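Long-range contacts in putative Zn-dependent Alcohol Dehydrogenase (Rhodobacter sphaeroides, PDB 3IV6), which binds S-adenosylmethionine in a Rossmann-like alpha/beta domain and, despite its dehydrogenase name, is probably a class I-like methyltransferase: residues W14-N19 with L204-R209; I38-I43 with E61-R66; L150-I155 with E214-D219; G235-E240 with Y254-R259. One frame throughout, in Å; residues are numbered along the deposited sequence.

Interaction 1. Residues W14-N19 with L204-R209. With SAM (S-adenosylmethionine), chain E.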
# COMPACT_ATOMS: atom_id res chain seq x y z
N TRP A 14 9.85 -1.92 7.25
CA TRP A 14 9.23 -0.70 7.75
C TRP A 14 9.60 -0.35 9.21
O TRP A 14 9.38 0.78 9.67
CB TRP A 14 7.72 -0.71 7.47
CG TRP A 14 7.43 -0.89 6.01
CD1 TRP A 14 7.35 -2.06 5.33
CD2 TRP A 14 7.18 0.15 5.04
NE1 TRP A 14 7.06 -1.84 4.00
CE2 TRP A 14 6.94 -0.49 3.80
CE3 TRP A 14 7.09 1.55 5.12
CZ2 TRP A 14 6.64 0.23 2.64
CZ3 TRP A 14 6.79 2.26 3.96
CH2 TRP A 14 6.58 1.60 2.73
N GLU A 15 10.19 -1.31 9.90
CA GLU A 15 10.92 -1.08 11.15
C GLU A 15 12.04 -0.08 10.95
O GLU A 15 12.39 0.67 11.87
CB GLU A 15 11.49 -2.40 11.63
CG GLU A 15 10.41 -3.42 11.85
CD GLU A 15 9.44 -2.96 12.92
OE1 GLU A 15 8.24 -2.82 12.60
OE2 GLU A 15 9.91 -2.73 14.06
N LEU A 16 12.58 -0.07 9.74
CA LEU A 16 13.62 0.85 9.32
C LEU A 16 13.16 2.30 9.17
O LEU A 16 13.97 3.22 9.35
CB LEU A 16 14.15 0.41 7.98
CG LEU A 16 15.61 0.02 7.96
CD1 LEU A 16 16.01 -0.02 6.52
CD2 LEU A 16 16.42 1.04 8.73
N ILE A 17 11.89 2.49 8.81
CA ILE A 17 11.42 3.79 8.37
C ILE A 17 10.65 4.55 9.44
O ILE A 17 11.03 5.66 9.82
CB ILE A 17 10.55 3.69 7.10
CG1 ILE A 17 11.37 3.17 5.90
CG2 ILE A 17 9.93 5.02 6.76
CD1 ILE A 17 12.70 3.85 5.71
N GLY A 18 9.59 3.95 9.95
CA GLY A 18 8.78 4.64 10.94
C GLY A 18 8.35 6.01 10.47
O GLY A 18 8.26 6.29 9.28
N ASN A 19 8.07 6.89 11.41
CA ASN A 19 7.63 8.23 11.09
C ASN A 19 8.44 9.00 10.04
O ASN A 19 8.01 10.02 9.55
CB ASN A 19 7.43 9.05 12.38
CG ASN A 19 8.72 9.27 13.19
OD1 ASN A 19 9.84 9.08 12.69
ND2 ASN A 19 8.55 9.69 14.44
N LEU A 204 17.74 4.02 2.34
CA LEU A 204 16.95 3.63 1.19
C LEU A 204 17.28 2.21 0.76
O LEU A 204 16.40 1.33 0.75
CB LEU A 204 17.12 4.62 0.04
CG LEU A 204 16.41 5.94 0.37
CD1 LEU A 204 16.54 6.98 -0.74
CD2 LEU A 204 14.94 5.64 0.69
N LEU A 205 18.56 2.01 0.44
CA LEU A 205 19.10 0.75 -0.01
C LEU A 205 18.56 -0.35 0.85
O LEU A 205 18.07 -1.36 0.34
CB LEU A 205 20.62 0.75 0.11
CG LEU A 205 21.35 -0.45 -0.50
CD1 LEU A 205 21.32 -0.30 -2.00
CD2 LEU A 205 22.78 -0.59 0.00
N GLU A 206 18.64 -0.19 2.17
CA GLU A 206 18.22 -1.27 3.05
C GLU A 206 16.71 -1.51 2.98
O GLU A 206 16.25 -2.65 2.87
CB GLU A 206 18.69 -1.03 4.49
CG GLU A 206 18.52 -2.25 5.43
CD GLU A 206 19.25 -3.51 4.93
OE1 GLU A 206 20.22 -3.38 4.13
OE2 GLU A 206 18.83 -4.62 5.34
N TRP A 207 15.95 -0.42 3.03
CA TRP A 207 14.51 -0.45 2.81
C TRP A 207 14.13 -1.19 1.52
O TRP A 207 13.24 -2.03 1.50
CB TRP A 207 14.09 0.98 2.67
CG TRP A 207 12.64 1.24 2.64
CD1 TRP A 207 11.69 0.67 3.43
CD2 TRP A 207 11.98 2.17 1.80
NE1 TRP A 207 10.46 1.19 3.11
CE2 TRP A 207 10.62 2.12 2.12
CE3 TRP A 207 12.42 3.05 0.81
CZ2 TRP A 207 9.68 2.92 1.48
CZ3 TRP A 207 11.48 3.84 0.17
CH2 TRP A 207 10.13 3.77 0.50
N TYR A 208 14.81 -0.87 0.43
CA TYR A 208 14.56 -1.56 -0.82
C TYR A 208 14.88 -3.05 -0.74
O TYR A 208 14.10 -3.87 -1.20
CB TYR A 208 15.31 -0.88 -1.98
CG TYR A 208 14.44 0.13 -2.69
CD1 TYR A 208 13.47 -0.29 -3.61
CD2 TYR A 208 14.53 1.49 -2.41
CE1 TYR A 208 12.64 0.61 -4.24
CE2 TYR A 208 13.68 2.41 -3.04
CZ TYR A 208 12.74 1.96 -3.96
OH TYR A 208 11.89 2.84 -4.60
N ARG A 209 16.03 -3.39 -0.15
CA ARG A 209 16.47 -4.77 -0.07
C ARG A 209 15.52 -5.60 0.79
O ARG A 209 15.27 -6.78 0.51
CB ARG A 209 17.89 -4.85 0.49
CG ARG A 209 18.97 -4.53 -0.52
CD ARG A 209 20.30 -4.23 0.16
NE ARG A 209 20.50 -5.04 1.35
CZ ARG A 209 21.19 -6.18 1.37
NH1 ARG A 209 21.75 -6.64 0.26
NH2 ARG A 209 21.32 -6.86 2.50
N SAM E . 3.10 4.50 2.48
CA SAM E . 2.49 5.10 1.31
C SAM E . 1.41 6.08 1.70
O SAM E . 1.09 6.31 2.87
OXT SAM E . 0.87 6.66 0.78
CB SAM E . 2.00 4.03 0.34
CG SAM E . 2.46 2.60 0.63
SD SAM E . 1.55 1.67 1.90
CE SAM E . 0.40 2.91 2.59
C5' SAM E . 2.82 1.35 3.18
C4' SAM E . 2.36 1.12 4.61
O4' SAM E . 1.59 -0.06 4.69
C3' SAM E . 3.52 0.91 5.58
O3' SAM E . 3.14 1.51 6.79
C2' SAM E . 3.56 -0.59 5.80
O2' SAM E . 3.95 -0.91 7.12
C1' SAM E . 2.12 -1.02 5.58
N9 SAM E . 2.04 -2.35 4.96
C8 SAM E . 2.76 -2.79 3.88
N7 SAM E . 2.43 -4.08 3.63
C5 SAM E . 1.50 -4.49 4.53
C6 SAM E . 0.82 -5.71 4.72
N6 SAM E . 1.03 -6.78 3.95
N1 SAM E . -0.07 -5.81 5.76
C2 SAM E . -0.27 -4.71 6.60
N3 SAM E . 0.38 -3.51 6.42
C4 SAM E . 1.25 -3.40 5.39
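This is a buried aromatic contact between the N-terminal helix 11-15, with the turn that follows it, and helix 201-210, right beside the bound S-adenosylmethionine. Its main feature is a T-shaped indole pair: Trp207 drives the edge of its ring into the face of Trp14, with the planes at 88° and the Trp14 six-membered ring 4.8 Å from the Trp207 five-membered ring, centroid to centroid. Trp207 NE1 lies over that face, and the closest carbons are Trp14 CH2 and Trp207 CZ2 at 3.6 Å. The opposite face of Trp14 lies along the ribose, where SAM C3' is 3.7 Å from Trp14 CE3. In this class I methyltransferase-like fold Trp14 is thus a wall of the cofactor pocket, with Phe75 and Ser55 nearby, and Trp207 is a second-shell residue behind it. Trp207, its CG anti to the backbone N (chi1 -171°), offers one face to Ile17: CG1 sits 3.7 Å from the five-membered ring centroid in a CH-pi contact. Outward from the rings, Leu16 CD1 packs 3.5 Å from Glu206 CB, crossing that chain at about a right angle. The Glu206 carboxylate turns away into salt bridges with Arg209 and Arg210.

Interaction 2. Residues I38-I43 with E61-R66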
# COMPACT_ATOMS: atom_id res chain seq x y z
N ILE A 38 -10.65 13.23 -1.51
CA ILE A 38 -11.28 12.30 -2.44
C ILE A 38 -11.45 10.90 -1.85
O ILE A 38 -12.43 10.21 -2.13
CB ILE A 38 -10.47 12.23 -3.73
CG1 ILE A 38 -10.56 13.56 -4.47
CG2 ILE A 38 -10.90 11.06 -4.62
CD1 ILE A 38 -9.45 13.77 -5.49
N PHE A 39 -10.48 10.48 -1.04
CA PHE A 39 -10.49 9.19 -0.34
C PHE A 39 -11.67 9.12 0.62
O PHE A 39 -12.10 8.05 1.03
CB PHE A 39 -9.16 9.01 0.45
CG PHE A 39 -8.15 8.13 -0.24
CD1 PHE A 39 -7.02 8.67 -0.83
CD2 PHE A 39 -8.35 6.75 -0.35
CE1 PHE A 39 -6.11 7.86 -1.48
CE2 PHE A 39 -7.44 5.93 -1.00
CZ PHE A 39 -6.31 6.49 -1.57
N LEU A 40 -12.20 10.29 0.96
CA LEU A 40 -13.10 10.41 2.09
C LEU A 40 -14.49 10.88 1.70
O LEU A 40 -15.33 11.07 2.56
CB LEU A 40 -12.50 11.37 3.13
CG LEU A 40 -11.30 10.87 3.94
CD1 LEU A 40 -10.83 11.98 4.88
CD2 LEU A 40 -11.69 9.65 4.69
N GLU A 41 -14.72 11.08 0.42
CA GLU A 41 -16.00 11.60 -0.02
C GLU A 41 -17.16 10.70 0.33
O GLU A 41 -17.08 9.50 0.14
CB GLU A 41 -16.00 11.81 -1.52
CG GLU A 41 -15.03 12.85 -1.99
CD GLU A 41 -15.00 12.95 -3.49
OE1 GLU A 41 -15.71 12.16 -4.16
OE2 GLU A 41 -14.27 13.82 -4.00
N ASN A 42 -18.25 11.29 0.80
CA ASN A 42 -19.45 10.54 1.11
C ASN A 42 -19.25 9.70 2.34
O ASN A 42 -20.12 8.89 2.66
CB ASN A 42 -19.86 9.63 -0.03
CG ASN A 42 -20.20 10.38 -1.29
OD1 ASN A 42 -20.25 11.62 -1.28
ND2 ASN A 42 -20.41 9.65 -2.38
N ILE A 43 -18.10 9.85 2.99
CA ILE A 43 -17.90 9.27 4.31
C ILE A 43 -18.28 10.30 5.38
O ILE A 43 -17.83 11.45 5.35
CB ILE A 43 -16.48 8.80 4.54
CG1 ILE A 43 -16.09 7.77 3.48
CG2 ILE A 43 -16.34 8.24 5.96
CD1 ILE A 43 -14.67 7.31 3.63
N GLU A 61 -5.75 11.27 9.83
CA GLU A 61 -6.10 12.40 10.69
C GLU A 61 -7.33 13.18 10.16
O GLU A 61 -8.13 13.67 10.95
CB GLU A 61 -4.89 13.30 10.87
CG GLU A 61 -5.01 14.43 11.87
CD GLU A 61 -3.65 15.10 12.11
OE1 GLU A 61 -2.60 14.50 11.73
OE2 GLU A 61 -3.63 16.20 12.70
N LYS A 62 -7.48 13.28 8.84
CA LYS A 62 -8.68 13.86 8.25
C LYS A 62 -9.90 12.96 8.46
O LYS A 62 -11.02 13.46 8.65
CB LYS A 62 -8.50 14.16 6.76
CG LYS A 62 -7.58 15.33 6.47
CD LYS A 62 -7.87 16.56 7.33
CE LYS A 62 -7.12 17.78 6.79
NZ LYS A 62 -7.71 19.11 7.13
N ALA A 63 -9.69 11.65 8.44
CA ALA A 63 -10.73 10.69 8.75
C ALA A 63 -11.28 10.90 10.13
O ALA A 63 -12.50 10.87 10.32
CB ALA A 63 -10.20 9.32 8.69
N LEU A 64 -10.40 11.06 11.12
CA LEU A 64 -10.86 11.29 12.49
C LEU A 64 -11.55 12.65 12.59
O LEU A 64 -12.58 12.78 13.24
CB LEU A 64 -9.73 11.19 13.51
CG LEU A 64 -8.95 9.86 13.58
CD1 LEU A 64 -7.54 10.06 14.16
CD2 LEU A 64 -9.72 8.74 14.33
N GLU A 65 -11.01 13.66 11.94
CA GLU A 65 -11.59 15.00 12.03
C GLU A 65 -13.02 15.05 11.41
O GLU A 65 -13.88 15.76 11.88
CB GLU A 65 -10.62 16.00 11.39
CG GLU A 65 -10.99 17.47 11.49
CD GLU A 65 -10.07 18.37 10.61
OE1 GLU A 65 -10.41 19.57 10.38
OE2 GLU A 65 -9.02 17.87 10.14
N ARG A 66 -13.24 14.26 10.36
CA ARG A 66 -14.51 14.07 9.70
C ARG A 66 -15.59 13.43 10.60
O ARG A 66 -16.79 13.54 10.32
CB ARG A 66 -14.29 13.20 8.46
CG ARG A 66 -15.54 12.76 7.70
CD ARG A 66 -16.30 13.92 7.09
NE ARG A 66 -15.43 14.73 6.25
CZ ARG A 66 -15.09 14.37 5.04
NH1 ARG A 66 -15.56 13.24 4.53
NH2 ARG A 66 -14.28 15.12 4.32
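Leu40 O is held by two donors: Ile43 N at 3.1 Å, which closes a type II turn from Leu40 to Ile43, and Arg66 NH1 at 2.9 Å from across the contact. The same NH1 also donates to Ile43 O, 3.0 Å away, so one nitrogen spans the carbonyls at the two ends of the turn. Both oxygens meet the edge of the guanidinium close to its plane, but they receive it differently. At Ile43 O the nitrogen lies in the carbonyl plane, whereas at Leu40 O it stands well above that plane and the bond is more bent (134° against 153°). Arg66 reaches this position by starting with CG anti to the backbone N and then folding at chi2 and chi3, which brings its CD alongside Ile43 O at 3.4 Å.

Beside this polar grip, Leu40 points its isobutyl group at helix 57-65. Its CD1 comes to 3.7 Å from Lys62 CB, and its CD2 faces Ala63 CB at 4.3 Å. Lys62 then bends away, and its amine pairs with Glu65. The contact ties the turn after helix 33-39, just ahead of strand 48-52, to the last-turn region of helix 57-65, which follows that strand in the Rossmann-like domain. It lies away from the cofactor, about 13 Å from it at the Lys62 side chain. Both acceptors from 38-43 are neutral carbonyls, so this grip itself probably does not need an ionised acid.

Interaction 3. Residues L150-I155 with E214-D219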
# COMPACT_ATOMS: atom_id res chain seq x y z
N LEU A 150 0.57 3.54 -11.29
CA LEU A 150 0.58 2.74 -12.50
C LEU A 150 1.80 2.98 -13.37
O LEU A 150 2.32 4.10 -13.46
CB LEU A 150 -0.68 2.94 -13.32
CG LEU A 150 -2.06 2.77 -12.64
CD1 LEU A 150 -3.14 3.34 -13.55
CD2 LEU A 150 -2.38 1.32 -12.31
N GLY A 151 2.27 1.90 -13.98
CA GLY A 151 3.45 1.89 -14.82
C GLY A 151 4.68 1.85 -13.95
O GLY A 151 4.59 1.49 -12.79
N PHE A 152 5.82 2.25 -14.49
CA PHE A 152 7.09 2.16 -13.75
C PHE A 152 7.34 3.34 -12.86
O PHE A 152 6.92 4.47 -13.16
CB PHE A 152 8.30 1.99 -14.70
CG PHE A 152 8.30 0.68 -15.44
CD1 PHE A 152 8.42 -0.53 -14.76
CD2 PHE A 152 8.19 0.65 -16.82
CE1 PHE A 152 8.40 -1.73 -15.45
CE2 PHE A 152 8.17 -0.55 -17.50
CZ PHE A 152 8.27 -1.74 -16.82
N TYR A 153 8.04 3.07 -11.76
CA TYR A 153 8.62 4.12 -10.93
C TYR A 153 9.89 4.72 -11.59
O TYR A 153 10.50 4.11 -12.46
CB TYR A 153 8.97 3.53 -9.57
CG TYR A 153 7.79 3.30 -8.65
CD1 TYR A 153 7.53 4.19 -7.61
CD2 TYR A 153 6.94 2.22 -8.81
CE1 TYR A 153 6.47 4.00 -6.77
CE2 TYR A 153 5.87 2.02 -7.97
CZ TYR A 153 5.65 2.92 -6.95
OH TYR A 153 4.59 2.77 -6.09
N ASP A 154 10.29 5.93 -11.19
CA ASP A 154 11.50 6.50 -11.75
C ASP A 154 12.67 5.56 -11.53
O ASP A 154 13.44 5.27 -12.44
CB ASP A 154 11.80 7.87 -11.13
CG ASP A 154 10.78 8.96 -11.56
OD1 ASP A 154 10.73 9.99 -10.84
OD2 ASP A 154 10.05 8.78 -12.58
N ILE A 155 12.78 5.04 -10.31
CA ILE A 155 13.80 4.06 -10.03
C ILE A 155 13.73 2.83 -10.94
O ILE A 155 14.72 2.13 -11.12
CB ILE A 155 13.77 3.56 -8.58
CG1 ILE A 155 14.94 2.60 -8.38
CG2 ILE A 155 12.48 2.85 -8.30
CD1 ILE A 155 15.20 2.14 -6.96
N GLU A 214 8.38 -6.78 -5.79
CA GLU A 214 7.23 -5.88 -6.04
C GLU A 214 6.77 -5.93 -7.50
O GLU A 214 7.58 -5.91 -8.42
CB GLU A 214 7.52 -4.44 -5.59
CG GLU A 214 7.39 -4.24 -4.07
CD GLU A 214 7.70 -2.81 -3.64
OE1 GLU A 214 8.03 -2.01 -4.53
OE2 GLU A 214 7.62 -2.49 -2.42
N THR A 215 5.47 -6.04 -7.72
CA THR A 215 4.94 -6.10 -9.07
C THR A 215 4.49 -4.71 -9.57
O THR A 215 3.97 -3.93 -8.80
CB THR A 215 3.77 -7.06 -9.09
OG1 THR A 215 4.23 -8.36 -8.68
CG2 THR A 215 3.09 -7.10 -10.47
N ARG A 216 4.72 -4.40 -10.84
CA ARG A 216 4.25 -3.11 -11.37
C ARG A 216 2.94 -3.36 -12.09
O ARG A 216 2.76 -4.39 -12.72
CB ARG A 216 5.25 -2.41 -12.28
CG ARG A 216 6.57 -1.90 -11.63
CD ARG A 216 6.48 -1.68 -10.15
NE ARG A 216 7.70 -1.07 -9.61
CZ ARG A 216 7.95 -0.88 -8.32
NH1 ARG A 216 7.06 -1.25 -7.39
NH2 ARG A 216 9.07 -0.31 -7.93
N PHE A 217 2.02 -2.41 -11.97
CA PHE A 217 0.70 -2.59 -12.54
C PHE A 217 0.40 -1.50 -13.54
O PHE A 217 0.79 -0.35 -13.35
CB PHE A 217 -0.40 -2.60 -11.47
CG PHE A 217 -0.24 -3.68 -10.43
CD1 PHE A 217 -0.88 -4.90 -10.56
CD2 PHE A 217 0.52 -3.44 -9.28
CE1 PHE A 217 -0.75 -5.92 -9.57
CE2 PHE A 217 0.65 -4.42 -8.30
CZ PHE A 217 0.03 -5.67 -8.44
N ASP A 218 -0.30 -1.89 -14.60
CA ASP A 218 -0.99 -0.99 -15.51
C ASP A 218 -2.44 -1.09 -15.12
O ASP A 218 -2.82 -1.99 -14.38
CB ASP A 218 -0.86 -1.46 -16.97
CG ASP A 218 0.52 -1.22 -17.57
OD1 ASP A 218 1.28 -0.33 -17.09
OD2 ASP A 218 0.84 -1.94 -18.56
N ASP A 219 -3.26 -0.19 -15.64
CA ASP A 219 -4.68 -0.24 -15.42
C ASP A 219 -5.25 -1.61 -15.75
O ASP A 219 -6.02 -2.16 -14.98
CB ASP A 219 -5.38 0.85 -16.24
CG ASP A 219 -6.89 0.84 -16.05
OD1 ASP A 219 -7.38 1.02 -14.90
OD2 ASP A 219 -7.59 0.65 -17.08
O HOH W 1 3.20 -0.01 -10.79
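The tight part of this contact is main chain against main chain, with a ring-over-guanidinium contact further along. Gly151 N donates to Phe217 O at 2.8 Å, nearly straight and in the carbonyl plane, while the two chains run roughly antiparallel. Leu150 lies next to this bond, its CD2 3.7 Å from Asp218 C. At the other end Tyr153, whose OH bonds Arg122, lies over the Arg216 guanidinium: Tyr153 CD2 stands over the centre of the group, 3.3 Å from Arg216 CZ, with the two planes inclined at 39° rather than parallel. Arg216 is bent at chi2, and its charge is shared between Glu214, through NH1 to OE1 at 3.1 Å, and Asp156, which NE meets. An alanine at Arg216 would remove both of these salt bridges and the group under Tyr153, and would probably loosen the start of helix 154-164. Between the two tight regions the chains part, and a water takes over, donating to Gly151 O and accepting from Phe217 N, each at 2.9 Å. The exposed side is looser: Phe152 touches with CD1 alone, 3.9 Å from Arg216 CG, and Asp218 turns its carboxylate to Lys178. The contact thus joins the loop between strand 143-149 and helix 154-164 to the link between strand 213-215 and helix 219-226; Leu150 also packs on Val222 of that helix and on strand 251-258.

Interaction 4. Residues G235-E240 with Y254-R259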
# COMPACT_ATOMS: atom_id res chain seq x y z
N GLY A 235 -17.55 -14.72 -3.68
CA GLY A 235 -18.58 -13.80 -4.13
C GLY A 235 -17.98 -12.92 -5.19
O GLY A 235 -16.77 -12.74 -5.23
N TYR A 236 -18.81 -12.38 -6.07
CA TYR A 236 -18.25 -11.65 -7.19
C TYR A 236 -18.10 -10.16 -6.92
O TYR A 236 -18.98 -9.50 -6.33
CB TYR A 236 -19.05 -11.91 -8.45
CG TYR A 236 -18.81 -13.30 -9.03
CD1 TYR A 236 -17.58 -13.64 -9.57
CD2 TYR A 236 -19.82 -14.26 -9.05
CE1 TYR A 236 -17.34 -14.91 -10.11
CE2 TYR A 236 -19.60 -15.52 -9.58
CZ TYR A 236 -18.36 -15.84 -10.11
OH TYR A 236 -18.11 -17.10 -10.65
N VAL A 237 -16.95 -9.64 -7.37
CA VAL A 237 -16.51 -8.27 -7.12
C VAL A 237 -16.95 -7.30 -8.20
O VAL A 237 -17.06 -7.66 -9.37
CB VAL A 237 -14.98 -8.28 -7.07
CG1 VAL A 237 -14.39 -6.89 -7.20
CG2 VAL A 237 -14.50 -9.01 -5.81
N THR A 238 -17.19 -6.06 -7.81
CA THR A 238 -17.76 -5.08 -8.72
C THR A 238 -16.90 -3.83 -8.71
O THR A 238 -16.72 -3.20 -7.68
CB THR A 238 -19.16 -4.68 -8.25
OG1 THR A 238 -20.00 -5.84 -8.21
CG2 THR A 238 -19.77 -3.57 -9.11
N LEU A 239 -16.36 -3.43 -9.85
CA LEU A 239 -15.63 -2.17 -9.84
C LEU A 239 -16.59 -0.99 -10.09
O LEU A 239 -17.03 -0.75 -11.23
CB LEU A 239 -14.47 -2.20 -10.82
CG LEU A 239 -13.69 -0.89 -10.90
CD1 LEU A 239 -13.05 -0.46 -9.58
CD2 LEU A 239 -12.65 -0.90 -12.02
N GLU A 240 -16.91 -0.26 -9.03
CA GLU A 240 -17.84 0.85 -9.07
C GLU A 240 -17.26 2.06 -9.74
O GLU A 240 -17.97 2.79 -10.44
CB GLU A 240 -18.26 1.22 -7.67
CG GLU A 240 -18.97 0.06 -6.97
CD GLU A 240 -19.21 0.25 -5.50
OE1 GLU A 240 -19.19 1.38 -5.01
OE2 GLU A 240 -19.42 -0.75 -4.83
N TYR A 254 -9.35 3.20 -7.05
CA TYR A 254 -10.34 2.20 -7.45
C TYR A 254 -11.26 1.94 -6.32
O TYR A 254 -10.79 1.60 -5.22
CB TYR A 254 -9.70 0.85 -7.78
CG TYR A 254 -8.76 0.92 -8.93
CD1 TYR A 254 -9.15 0.49 -10.19
CD2 TYR A 254 -7.48 1.44 -8.76
CE1 TYR A 254 -8.30 0.56 -11.27
CE2 TYR A 254 -6.59 1.52 -9.85
CZ TYR A 254 -7.02 1.08 -11.11
OH TYR A 254 -6.20 1.16 -12.21
N GLN A 255 -12.56 2.06 -6.59
CA GLN A 255 -13.60 1.82 -5.59
C GLN A 255 -14.34 0.56 -6.01
O GLN A 255 -14.84 0.45 -7.12
CB GLN A 255 -14.54 3.03 -5.51
CG GLN A 255 -15.82 2.78 -4.71
CD GLN A 255 -16.60 4.06 -4.50
OE1 GLN A 255 -16.03 5.10 -4.20
NE2 GLN A 255 -17.92 3.99 -4.66
N PHE A 256 -14.36 -0.42 -5.12
CA PHE A 256 -14.96 -1.71 -5.43
C PHE A 256 -15.60 -2.38 -4.21
O PHE A 256 -15.40 -2.00 -3.05
CB PHE A 256 -13.94 -2.66 -6.10
CG PHE A 256 -12.69 -2.98 -5.27
CD1 PHE A 256 -12.60 -4.18 -4.55
CD2 PHE A 256 -11.60 -2.11 -5.21
CE1 PHE A 256 -11.44 -4.52 -3.80
CE2 PHE A 256 -10.45 -2.45 -4.45
CZ PHE A 256 -10.38 -3.65 -3.77
N SER A 257 -16.38 -3.41 -4.48
CA SER A 257 -17.15 -4.05 -3.44
C SER A 257 -17.59 -5.40 -3.95
O SER A 257 -17.40 -5.68 -5.14
CB SER A 257 -18.37 -3.20 -3.16
OG SER A 257 -19.07 -3.07 -4.37
N ARG A 258 -18.14 -6.24 -3.07
CA ARG A 258 -18.80 -7.45 -3.51
C ARG A 258 -20.06 -7.58 -2.70
O ARG A 258 -20.00 -7.57 -1.47
CB ARG A 258 -17.91 -8.70 -3.39
CG ARG A 258 -17.54 -9.07 -1.99
CD ARG A 258 -17.60 -10.55 -1.80
NE ARG A 258 -16.32 -11.11 -1.33
CZ ARG A 258 -15.90 -11.09 -0.06
NH1 ARG A 258 -14.73 -11.65 0.25
NH2 ARG A 258 -16.64 -10.51 0.90
N ARG A 259 -21.20 -7.67 -3.37
CA ARG A 259 -22.46 -7.83 -2.64
C ARG A 259 -23.33 -8.85 -3.34
O ARG A 259 -23.07 -9.18 -4.50
CB ARG A 259 -23.20 -6.48 -2.51
CG ARG A 259 -22.33 -5.29 -2.04
CD ARG A 259 -23.13 -3.97 -1.99
NE ARG A 259 -22.39 -2.88 -1.35
CZ ARG A 259 -21.83 -1.85 -1.99
NH1 ARG A 259 -21.94 -1.75 -3.31
NH2 ARG A 259 -21.17 -0.91 -1.32
O HOH W 2 -14.82 -12.85 -3.32
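Side chains alternate across this antiparallel hairpin. Val237, Leu239, Phe256 and Arg258 share one face, largely apolar. Val237 and Phe256 lie side by side, pointing the same way, with CG1 of the valine 4.2 Å from CD1 of the phenylalanine; Leu239 crosses obliquely to Tyr254, its CD1 near the plane of the ring at the edge and 4.0 Å from Tyr254 CB. Helices 125-139 and 219-226 cover this side. At its end a water joins Arg258 NE to Gly235 O. Thr238 and Ser257 belong to the other face and form a hydrogen-bonded pair, Thr238 N reaching Ser257 O at 2.7 Å nearly along the C=O axis.

On the polar side Glu240 reaches across with an extended chain. Its OE1 takes Gln255 NE2 at 2.9 Å on the anti lone pair; the bond is almost straight (169°) and in the amide plane, although amide and carboxylate planes stand 85° apart. OE2 uses its own anti lone pair for Ser257 OG and adds a weak, bent salt bridge to Arg259 NH1 at 3.1 Å. Arg259 NE hydrogen-bonds Ser141 O. An alanine at Gln255 would remove the NE2 donor and would probably leave the Glu240 carboxylate less firmly oriented. This hairpin, with strand 251-258 inserted antiparallel beside strand 143-149, is the signature of the class I methyltransferase sheet. Three donors around one carboxylate, one of them an arginine, would favour its ionised form at the sheet's edge.

Interaction 1 is the most apolar of the four, buried beside the cofactor, and it has no hydrogen bond across it. Interaction 2 is also buried but lies about 28 Å from it, centre to centre, where one arginine reads main-chain oxygens. Interactions 3 and 4 are half open and more polar, one built on loops with water and salt bridges, the other on regular strand pairing. They meet directly: Asp219 of interaction 3 probably hydrogen-bonds Tyr254 of interaction 4, and Leu150 packs on the same tyrosine. Interaction 1 touches interaction 3 through Tyr208 and Ile155, as helix 201-210 runs on to strand 213-215. Interactions 1 and 4 lie on opposite sides of the chain's centre.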